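Local structure of invasion protein InvA (2X49) at residues S33-F36 with G40-L43; R42-L47 with N142-I147; L77-N82 with H287-L292; P94-Q99 with Q103-T108. The protein acts in the type III secretion export apparatus of Salmonella and takes part in invasion of intestinal epithelial cells, this chain being the protein's C-terminal domain. One frame throughout, in Å; residues are numbered along the deposited sequence.

Along the chain, contact 1 (33-36 with 40-43) comes first, where the end of helix 27-39 meets the loop that follows it. Contact 2 (42-47 with 142-147) begins on the same residues, Arg42 and Leu43, and its centre lies 9 Å from that of contact 1; Phe35 and Tyr144 touch between them. Contacts 3 (77-82 with 287-292) and 4 (94-99 with 103-108) form a second pair, centres 10 Å apart, joined through the neighbouring strands 78-80 and 102-107 of one antiparallel sheet. The two pairs are well separated, with centres 22 to 31 Å apart. Contact 4 is nested within the loops closed by contacts 2 and 3, which themselves interleave and bring distant segments together, whereas contacts 1 and 4 are local.

Contact 1: S33-F36 with G40-L43; sequences SQFF and GVRL
The guanidinium of Arg42 lies flat over one face of the Phe36 ring in a cation-pi stack, with planes only 6° apart and CZ 3.7 Å from the ring centroid, almost on the ring normal. CD of the same arginine adds a CH-pi contact to that face. The bend at chi2 (-88°) folds the arginine chain back over the ring, although its CB leaves the backbone pointing away from the helix. Phe35 is used differently: Leu43 crosses it at about a right angle, CD2 standing 3.9 Å from the ring centroid over a face while CD1 rests 3.6 Å from Phe35 CB. The two aromatic side chains thus leave the last turns of helix 27-39 to meet adjacent residues of the chain that follows. Gly40, just past the helix, has a positive phi (84°) that turns the backbone; Gly40 N still donates to Phe36 O at 2.9 Å, from above the carbonyl plane, and Arg192 binds that oxygen as well. Val41 O lies at the edge of both rings and receives a CA-H...O contact from Phe36 CA at 3.4 Å, but this buried oxygen has no conventional hydrogen-bond partner in the model. Leu137 of helix 125-139 packs against both Phe35 and Leu43.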
# COMPACT_ATOMS: atom_id res chain seq x y z
N SER A 33 16.04 0.14 -5.92
CA SER A 33 16.57 1.33 -5.26
C SER A 33 15.46 2.19 -4.72
O SER A 33 15.53 2.72 -3.59
CB SER A 33 17.51 2.15 -6.17
OG SER A 33 16.88 2.48 -7.37
N GLN A 34 14.41 2.34 -5.52
CA GLN A 34 13.27 3.22 -5.15
C GLN A 34 12.47 2.62 -3.99
O GLN A 34 11.99 3.35 -3.12
CB GLN A 34 12.35 3.56 -6.31
CG GLN A 34 11.46 4.75 -5.95
CD GLN A 34 12.26 6.05 -5.68
OE1 GLN A 34 13.21 6.37 -6.39
NE2 GLN A 34 11.84 6.81 -4.67
N PHE A 35 12.36 1.29 -3.96
CA PHE A 35 11.57 0.65 -2.93
C PHE A 35 12.26 0.90 -1.61
O PHE A 35 11.62 1.18 -0.61
CB PHE A 35 11.36 -0.86 -3.17
CG PHE A 35 10.30 -1.49 -2.31
CD1 PHE A 35 8.99 -1.55 -2.71
CD2 PHE A 35 10.61 -2.02 -1.08
CE1 PHE A 35 8.00 -2.15 -1.93
CE2 PHE A 35 9.59 -2.61 -0.32
CZ PHE A 35 8.34 -2.66 -0.76
N PHE A 36 13.57 0.81 -1.64
CA PHE A 36 14.41 1.06 -0.42
C PHE A 36 14.21 2.48 0.10
O PHE A 36 14.04 2.75 1.30
CB PHE A 36 15.86 0.74 -0.67
CG PHE A 36 16.72 0.95 0.52
CD1 PHE A 36 16.44 0.30 1.68
CD2 PHE A 36 17.81 1.78 0.45
CE1 PHE A 36 17.22 0.47 2.78
CE2 PHE A 36 18.59 1.99 1.56
CZ PHE A 36 18.27 1.32 2.72
N GLY A 40 12.10 1.75 3.20
CA GLY A 40 13.18 1.54 4.16
C GLY A 40 13.67 0.13 4.31
O GLY A 40 14.44 -0.18 5.22
N VAL A 41 13.24 -0.71 3.40
CA VAL A 41 13.72 -2.11 3.37
C VAL A 41 14.11 -2.53 1.97
O VAL A 41 13.73 -1.95 0.96
CB VAL A 41 12.72 -3.09 4.00
CG1 VAL A 41 12.40 -2.67 5.49
CG2 VAL A 41 11.46 -3.14 3.18
N ARG A 42 14.90 -3.58 1.94
CA ARG A 42 15.51 -4.04 0.70
C ARG A 42 14.71 -5.17 0.10
O ARG A 42 14.25 -6.07 0.80
CB ARG A 42 16.90 -4.55 0.96
CG ARG A 42 17.82 -3.64 1.69
CD ARG A 42 18.51 -2.77 0.72
NE ARG A 42 19.62 -2.03 1.31
CZ ARG A 42 20.29 -1.10 0.64
NH1 ARG A 42 19.96 -0.89 -0.61
NH2 ARG A 42 21.26 -0.40 1.18
N LEU A 43 14.50 -5.07 -1.21
CA LEU A 43 13.93 -6.22 -1.94
C LEU A 43 14.96 -7.26 -2.30
O LEU A 43 16.14 -6.97 -2.36
CB LEU A 43 13.22 -5.74 -3.23
CG LEU A 43 12.05 -4.76 -3.11
CD1 LEU A 43 11.63 -4.18 -4.50
CD2 LEU A 43 10.89 -5.48 -2.52

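Contact 2: R42-L47 with N142-I147; sequences RLPEVL and NEYFGI
Leu43 and Tyr144 bring the two backbones to a CA-CA separation of 6.8 Å, and side chains and one water make the junction. Tyr144 supplies nearly all of the surface on its side. Its CG sits between the backbone N and the carbonyl carbon (chi1 61°), which stands the ring up from the loop against Leu43 and Pro44. Leu43 CD2 reaches over one ring face, displaced toward the rim, 4.1 Å from the centroid and 23° off the normal in a CH-pi contact. Pro44 meets the root of the same side chain: its CG is 3.6 Å from Tyr144 CB, and the two side chains run at about a right angle. Beside this apolar patch a water donates to Arg42 O at 2.7 Å and to Tyr144 O at 2.8 Å, bridging the main chains. The tyrosine hydroxyl is bonded to Leu137 O of helix 125-139, which secures the far end of the ring. The contact therefore joins the lead-in to strand 46-50 with the loop between helices 125-139 and 147-158: carbon packing meets one face of the ring and its root, while the water satisfies two carbonyls that cannot bond to each other.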
# COMPACT_ATOMS: atom_id res chain seq x y z
N ARG A 42 14.90 -3.58 1.94
CA ARG A 42 15.51 -4.04 0.70
C ARG A 42 14.71 -5.17 0.10
O ARG A 42 14.25 -6.07 0.80
CB ARG A 42 16.90 -4.55 0.96
CG ARG A 42 17.82 -3.64 1.69
CD ARG A 42 18.51 -2.77 0.72
NE ARG A 42 19.62 -2.03 1.31
CZ ARG A 42 20.29 -1.10 0.64
NH1 ARG A 42 19.96 -0.89 -0.61
NH2 ARG A 42 21.26 -0.40 1.18
N LEU A 43 14.50 -5.07 -1.21
CA LEU A 43 13.93 -6.22 -1.94
C LEU A 43 14.96 -7.26 -2.30
O LEU A 43 16.14 -6.97 -2.36
CB LEU A 43 13.22 -5.74 -3.23
CG LEU A 43 12.05 -4.76 -3.11
CD1 LEU A 43 11.63 -4.18 -4.50
CD2 LEU A 43 10.89 -5.48 -2.52
N PRO A 44 14.51 -8.49 -2.59
CA PRO A 44 15.40 -9.46 -3.22
C PRO A 44 15.79 -9.01 -4.61
O PRO A 44 15.27 -8.03 -5.13
CB PRO A 44 14.50 -10.69 -3.39
CG PRO A 44 13.38 -10.49 -2.42
CD PRO A 44 13.15 -9.04 -2.43
N GLU A 45 16.70 -9.76 -5.16
CA GLU A 45 17.06 -9.59 -6.59
C GLU A 45 15.84 -9.77 -7.45
O GLU A 45 14.87 -10.44 -7.11
CB GLU A 45 18.10 -10.63 -6.98
CG GLU A 45 19.43 -10.54 -6.27
CD GLU A 45 20.45 -9.77 -7.05
OE1 GLU A 45 20.13 -9.24 -8.15
OE2 GLU A 45 21.60 -9.76 -6.61
N VAL A 46 15.84 -9.00 -8.53
CA VAL A 46 14.75 -8.98 -9.49
C VAL A 46 15.26 -9.47 -10.82
O VAL A 46 16.20 -8.93 -11.38
CB VAL A 46 14.20 -7.58 -9.63
CG1 VAL A 46 13.14 -7.54 -10.74
CG2 VAL A 46 13.60 -7.04 -8.28
N LEU A 47 14.69 -10.56 -11.26
CA LEU A 47 15.03 -11.21 -12.55
C LEU A 47 13.92 -10.91 -13.56
O LEU A 47 12.73 -10.95 -13.26
CB LEU A 47 15.23 -12.74 -12.43
CG LEU A 47 16.07 -13.21 -11.25
CD1 LEU A 47 16.10 -14.73 -11.12
CD2 LEU A 47 17.49 -12.69 -11.36
N ASN A 142 6.06 -10.12 4.06
CA ASN A 142 6.51 -11.27 4.87
C ASN A 142 7.32 -12.29 4.04
O ASN A 142 7.98 -13.18 4.58
CB ASN A 142 5.35 -11.95 5.62
CG ASN A 142 4.78 -11.10 6.77
OD1 ASN A 142 4.61 -9.80 6.55
ND2 ASN A 142 4.42 -11.64 7.83
N GLU A 143 7.26 -12.13 2.72
CA GLU A 143 7.95 -13.05 1.80
C GLU A 143 9.44 -12.81 1.76
O GLU A 143 10.19 -13.73 1.42
CB GLU A 143 7.37 -13.02 0.36
CG GLU A 143 5.92 -13.52 0.25
CD GLU A 143 5.77 -15.03 0.40
OE1 GLU A 143 6.79 -15.77 0.36
OE2 GLU A 143 4.61 -15.48 0.53
N TYR A 144 9.84 -11.59 2.13
CA TYR A 144 11.26 -11.13 1.98
C TYR A 144 11.84 -10.32 3.14
O TYR A 144 12.94 -9.77 3.07
CB TYR A 144 11.48 -10.38 0.63
CG TYR A 144 10.64 -9.16 0.50
CD1 TYR A 144 11.00 -7.97 1.11
CD2 TYR A 144 9.40 -9.22 -0.12
CE1 TYR A 144 10.19 -6.87 1.08
CE2 TYR A 144 8.60 -8.15 -0.19
CZ TYR A 144 8.96 -6.97 0.42
OH TYR A 144 8.14 -5.88 0.45
N PHE A 145 11.08 -10.22 4.20
CA PHE A 145 11.48 -9.42 5.41
C PHE A 145 11.09 -10.11 6.71
O PHE A 145 9.94 -10.51 6.89
CB PHE A 145 10.81 -8.04 5.35
CG PHE A 145 11.17 -7.14 6.49
CD1 PHE A 145 12.27 -6.31 6.42
CD2 PHE A 145 10.40 -7.15 7.66
CE1 PHE A 145 12.60 -5.48 7.51
CE2 PHE A 145 10.76 -6.36 8.75
CZ PHE A 145 11.85 -5.54 8.67
N GLY A 146 12.06 -10.19 7.60
CA GLY A 146 11.89 -10.82 8.95
C GLY A 146 12.87 -10.39 10.01
O GLY A 146 13.39 -9.29 10.01
N ILE A 147 13.17 -11.32 10.90
CA ILE A 147 13.96 -11.00 12.09
C ILE A 147 15.39 -10.60 11.76
O ILE A 147 15.99 -9.75 12.41
CB ILE A 147 14.03 -12.20 13.08
CG1 ILE A 147 12.67 -12.43 13.71
CG2 ILE A 147 15.07 -11.95 14.12
CD1 ILE A 147 12.21 -11.27 14.56
O HOH W 1 14.04 -7.17 3.27

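Contact 3: L77-N82 with H287-L292; sequences LMRVVN and HKDLVL
Asp289 OD2 is gripped by both terminal nitrogens of Arg79, NH2 at 2.6 Å and NH1 at 2.7 Å, in a salt bridge that converges on this one oxygen. The acceptor lies close to the guanidinium plane, whereas the carboxylate is turned 35° against that plane. Both nitrogens arrive from the same face of the carboxylate: NH1 on the syn side, NH2 from farther above. The sharing bends the bonds, with N-H...O angles of 137° and 141°. Arg79 delivers its end group on a chain extended from CG to NE, CG being anti to the backbone N, and meets the aspartate coming from the opposite direction. Together with Lys288 these residues form a salt-bridge network linking strand 78-80 of the antiparallel sheet to the 3-10 turn that precedes strand 291-294 of the parallel sheet. Lys288 NZ adds a weak bond to the same OD2 at 3.3 Å. That amine also lies near Arg79 NH1, another cation, but Glu128 forms salt bridges to both nitrogens and His131 bonds to the lysine, which probably offsets the closeness of like charges. The second carboxylate oxygen, Asp289 OD1, pairs with Arg123 of strand 122-124.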
# COMPACT_ATOMS: atom_id res chain seq x y z
N LEU A 77 1.59 5.03 -23.64
CA LEU A 77 0.48 5.98 -23.26
C LEU A 77 0.76 6.59 -21.87
O LEU A 77 1.77 6.31 -21.25
CB LEU A 77 -0.91 5.29 -23.29
CG LEU A 77 -1.36 4.54 -24.57
CD1 LEU A 77 -2.72 3.87 -24.46
CD2 LEU A 77 -1.33 5.57 -25.73
N MET A 78 -0.17 7.43 -21.45
CA MET A 78 -0.15 8.15 -20.18
C MET A 78 -1.39 7.79 -19.37
O MET A 78 -2.50 7.79 -19.87
CB MET A 78 -0.15 9.67 -20.41
CG MET A 78 1.04 10.17 -21.12
SD MET A 78 2.56 10.02 -20.17
CE MET A 78 2.28 11.34 -18.95
N ARG A 79 -1.20 7.59 -18.08
CA ARG A 79 -2.35 7.31 -17.22
C ARG A 79 -2.95 8.57 -16.62
O ARG A 79 -2.22 9.40 -16.08
CB ARG A 79 -1.97 6.35 -16.11
CG ARG A 79 -3.19 5.98 -15.31
CD ARG A 79 -2.99 5.06 -14.11
NE ARG A 79 -4.12 5.28 -13.19
CZ ARG A 79 -4.04 5.28 -11.86
NH1 ARG A 79 -2.89 5.05 -11.25
NH2 ARG A 79 -5.14 5.52 -11.14
N VAL A 80 -4.28 8.65 -16.70
CA VAL A 80 -5.08 9.73 -16.06
C VAL A 80 -5.47 9.26 -14.68
O VAL A 80 -6.40 8.50 -14.47
CB VAL A 80 -6.35 10.14 -16.86
CG1 VAL A 80 -6.95 11.47 -16.29
CG2 VAL A 80 -6.02 10.35 -18.33
N VAL A 81 -4.75 9.78 -13.71
CA VAL A 81 -4.91 9.32 -12.28
C VAL A 81 -6.27 9.67 -11.69
O VAL A 81 -6.92 8.84 -11.08
CB VAL A 81 -3.75 9.81 -11.38
CG1 VAL A 81 -3.92 9.40 -9.88
CG2 VAL A 81 -2.36 9.31 -11.91
N ASN A 82 -6.69 10.90 -11.91
CA ASN A 82 -7.98 11.42 -11.41
C ASN A 82 -9.01 11.55 -12.53
O ASN A 82 -9.74 12.52 -12.66
CB ASN A 82 -7.81 12.72 -10.63
CG ASN A 82 -7.28 13.86 -11.48
OD1 ASN A 82 -6.74 13.63 -12.54
ND2 ASN A 82 -7.42 15.10 -11.00
N HIS A 287 -8.29 1.85 -6.77
CA HIS A 287 -8.21 1.71 -5.31
C HIS A 287 -6.86 2.00 -4.72
O HIS A 287 -6.82 2.54 -3.61
CB HIS A 287 -8.70 0.32 -4.85
CG HIS A 287 -10.10 0.03 -5.27
ND1 HIS A 287 -10.66 -1.23 -5.22
CD2 HIS A 287 -11.03 0.85 -5.81
CE1 HIS A 287 -11.89 -1.16 -5.70
NE2 HIS A 287 -12.14 0.09 -6.06
N LYS A 288 -5.78 1.67 -5.44
CA LYS A 288 -4.43 1.92 -4.89
C LYS A 288 -4.15 3.39 -4.74
O LYS A 288 -3.22 3.77 -4.05
CB LYS A 288 -3.29 1.30 -5.71
CG LYS A 288 -3.21 1.76 -7.09
CD LYS A 288 -2.00 1.13 -7.84
CE LYS A 288 -1.89 1.66 -9.25
NZ LYS A 288 -1.37 3.05 -9.18
N ASP A 289 -4.97 4.20 -5.39
CA ASP A 289 -4.77 5.68 -5.45
C ASP A 289 -5.72 6.42 -4.52
O ASP A 289 -5.80 7.69 -4.50
CB ASP A 289 -4.90 6.18 -6.89
CG ASP A 289 -3.75 5.67 -7.80
OD1 ASP A 289 -2.56 5.94 -7.50
OD2 ASP A 289 -4.04 5.01 -8.83
N LEU A 290 -6.45 5.64 -3.77
CA LEU A 290 -7.43 6.10 -2.75
C LEU A 290 -7.04 5.69 -1.37
O LEU A 290 -6.25 4.79 -1.19
CB LEU A 290 -8.81 5.51 -3.03
CG LEU A 290 -9.54 5.99 -4.28
CD1 LEU A 290 -10.85 5.23 -4.59
CD2 LEU A 290 -9.80 7.51 -4.29
N VAL A 291 -7.67 6.33 -0.39
CA VAL A 291 -7.72 5.75 0.96
C VAL A 291 -9.13 5.81 1.47
O VAL A 291 -9.93 6.68 1.10
CB VAL A 291 -6.76 6.45 1.95
CG1 VAL A 291 -5.26 6.21 1.52
CG2 VAL A 291 -7.10 7.94 2.08
N LEU A 292 -9.44 4.86 2.34
CA LEU A 292 -10.71 4.90 3.06
C LEU A 292 -10.45 5.58 4.41
O LEU A 292 -9.51 5.26 5.02
CB LEU A 292 -11.23 3.49 3.28
CG LEU A 292 -12.64 3.22 3.67
CD1 LEU A 292 -13.66 3.98 2.78
CD2 LEU A 292 -12.76 1.71 3.49

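Contact 4: P94-Q99 with Q103-T108; sequences PTIHQQ and QYFWVT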
# COMPACT_ATOMS: atom_id res chain seq x y z
N PRO A 94 -10.80 6.81 -24.05
CA PRO A 94 -9.62 6.30 -23.36
C PRO A 94 -9.44 4.83 -23.57
O PRO A 94 -10.37 4.12 -23.97
CB PRO A 94 -9.93 6.58 -21.88
CG PRO A 94 -11.38 6.52 -21.81
CD PRO A 94 -11.91 7.08 -23.13
N THR A 95 -8.24 4.37 -23.26
CA THR A 95 -7.94 2.96 -23.19
C THR A 95 -8.14 2.58 -21.72
O THR A 95 -7.64 3.26 -20.84
CB THR A 95 -6.51 2.67 -23.64
OG1 THR A 95 -6.40 3.06 -25.02
CG2 THR A 95 -6.09 1.23 -23.42
N ILE A 96 -8.98 1.58 -21.52
CA ILE A 96 -9.46 1.22 -20.18
C ILE A 96 -9.09 -0.22 -19.85
O ILE A 96 -9.34 -1.15 -20.62
CB ILE A 96 -11.01 1.32 -20.05
CG1 ILE A 96 -11.61 2.63 -20.63
CG2 ILE A 96 -11.34 1.17 -18.56
CD1 ILE A 96 -13.15 2.75 -20.63
N HIS A 97 -8.48 -0.35 -18.69
CA HIS A 97 -8.22 -1.64 -18.09
C HIS A 97 -8.94 -1.72 -16.76
O HIS A 97 -8.99 -0.77 -15.98
CB HIS A 97 -6.71 -1.88 -17.93
CG HIS A 97 -6.39 -3.15 -17.22
ND1 HIS A 97 -6.70 -4.39 -17.76
CD2 HIS A 97 -5.83 -3.40 -16.02
CE1 HIS A 97 -6.34 -5.34 -16.91
NE2 HIS A 97 -5.80 -4.77 -15.85
N GLN A 98 -9.48 -2.87 -16.47
CA GLN A 98 -10.14 -3.15 -15.19
C GLN A 98 -9.52 -4.33 -14.47
O GLN A 98 -9.11 -5.31 -15.09
CB GLN A 98 -11.65 -3.35 -15.40
CG GLN A 98 -12.45 -3.69 -14.19
CD GLN A 98 -13.83 -4.14 -14.57
OE1 GLN A 98 -13.98 -5.17 -15.26
NE2 GLN A 98 -14.85 -3.39 -14.15
N GLN A 99 -9.39 -4.18 -13.17
CA GLN A 99 -8.95 -5.28 -12.28
C GLN A 99 -9.84 -5.28 -11.07
O GLN A 99 -9.83 -4.34 -10.29
CB GLN A 99 -7.47 -5.09 -11.90
CG GLN A 99 -6.79 -6.35 -11.34
CD GLN A 99 -5.90 -7.06 -12.37
OE1 GLN A 99 -5.40 -6.31 -13.39
NE2 GLN A 99 -5.65 -8.25 -12.24
N GLN A 103 -10.65 0.56 -11.99
CA GLN A 103 -10.48 0.92 -13.40
C GLN A 103 -9.30 1.86 -13.58
O GLN A 103 -8.98 2.69 -12.72
CB GLN A 103 -11.75 1.53 -13.99
CG GLN A 103 -12.87 0.55 -14.40
CD GLN A 103 -14.06 1.27 -15.03
OE1 GLN A 103 -14.09 1.31 -16.37
NE2 GLN A 103 -14.92 1.82 -14.32
N TYR A 104 -8.64 1.65 -14.71
CA TYR A 104 -7.46 2.45 -15.10
C TYR A 104 -7.66 3.01 -16.50
O TYR A 104 -8.01 2.29 -17.40
CB TYR A 104 -6.20 1.60 -15.07
CG TYR A 104 -5.97 0.94 -13.75
CD1 TYR A 104 -5.16 1.52 -12.81
CD2 TYR A 104 -6.56 -0.28 -13.44
CE1 TYR A 104 -4.97 0.93 -11.59
CE2 TYR A 104 -6.37 -0.88 -12.21
CZ TYR A 104 -5.55 -0.27 -11.30
OH TYR A 104 -5.26 -0.77 -10.05
N PHE A 105 -7.38 4.30 -16.64
CA PHE A 105 -7.66 5.05 -17.86
C PHE A 105 -6.38 5.63 -18.42
O PHE A 105 -5.62 6.33 -17.75
CB PHE A 105 -8.68 6.16 -17.55
CG PHE A 105 -10.03 5.63 -17.11
CD1 PHE A 105 -11.01 5.34 -18.03
CD2 PHE A 105 -10.28 5.39 -15.78
CE1 PHE A 105 -12.23 4.81 -17.63
CE2 PHE A 105 -11.52 4.89 -15.36
CZ PHE A 105 -12.45 4.57 -16.27
N TRP A 106 -6.18 5.30 -19.67
CA TRP A 106 -4.96 5.71 -20.38
C TRP A 106 -5.35 6.52 -21.64
O TRP A 106 -6.30 6.19 -22.38
CB TRP A 106 -4.10 4.51 -20.78
CG TRP A 106 -3.64 3.60 -19.64
CD1 TRP A 106 -4.41 2.66 -18.96
CD2 TRP A 106 -2.35 3.54 -19.09
NE1 TRP A 106 -3.64 2.04 -18.07
CE2 TRP A 106 -2.37 2.55 -18.09
CE3 TRP A 106 -1.15 4.20 -19.36
CZ2 TRP A 106 -1.22 2.22 -17.34
CZ3 TRP A 106 -0.05 3.89 -18.63
CH2 TRP A 106 -0.06 2.89 -17.62
N VAL A 107 -4.52 7.54 -21.90
CA VAL A 107 -4.71 8.41 -23.05
C VAL A 107 -3.38 8.62 -23.79
O VAL A 107 -2.28 8.33 -23.31
CB VAL A 107 -5.32 9.78 -22.66
CG1 VAL A 107 -6.69 9.58 -22.01
CG2 VAL A 107 -4.41 10.55 -21.77
N THR A 108 -3.53 9.18 -24.97
CA THR A 108 -2.33 9.54 -25.72
C THR A 108 -1.58 10.68 -25.06
O THR A 108 -2.13 11.46 -24.27
CB THR A 108 -2.62 9.91 -27.21
OG1 THR A 108 -3.36 11.14 -27.28
CG2 THR A 108 -3.37 8.77 -27.94
O HOH W 2 -5.72 5.60 -25.61
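His97 holds its ring anti to its own backbone N (chi1 176°), whereas Tyr104 places CG anti to the carbonyl carbon (chi1 -56°); across the hairpin the two side chains then run side by side, CD2 of His97 4.1 Å from CD2 of Tyr104. The histidine is further fixed by NE2 donating, near its ring plane, to Gln99 OE1 at 2.9 Å. Strands 95-99 and 102-107 are antiparallel, the N-to-C directions of segments 95-99 and 103-107 lying at 161°. Thr95 with Trp106 and His97 with Tyr104 are hydrogen-bonded pairs; the first is closed by Thr95 N to Trp106 O and Trp106 N to Thr95 O, both 2.8 Å. In the non-hydrogen-bonded pair between them, Ile96 extends alongside Phe105, and Ile96 CD1 is 3.8 Å from Phe105 CE1. Pro94 CG meets the edge of the same ring, 4.0 Å from Phe105 CD1. A water is hydrogen-bonded to Thr95 OG1 at 2.7 Å and donates weakly to Trp106 O. Strand 95-99 is outermost in its four-stranded sheet within the chain, and strand 78-80 flanks the hairpin's other strand. The face of Tyr104 and Trp106 packs on Glu128 of helix 125-139, while on the other face Phe105 stacks with Tyr83.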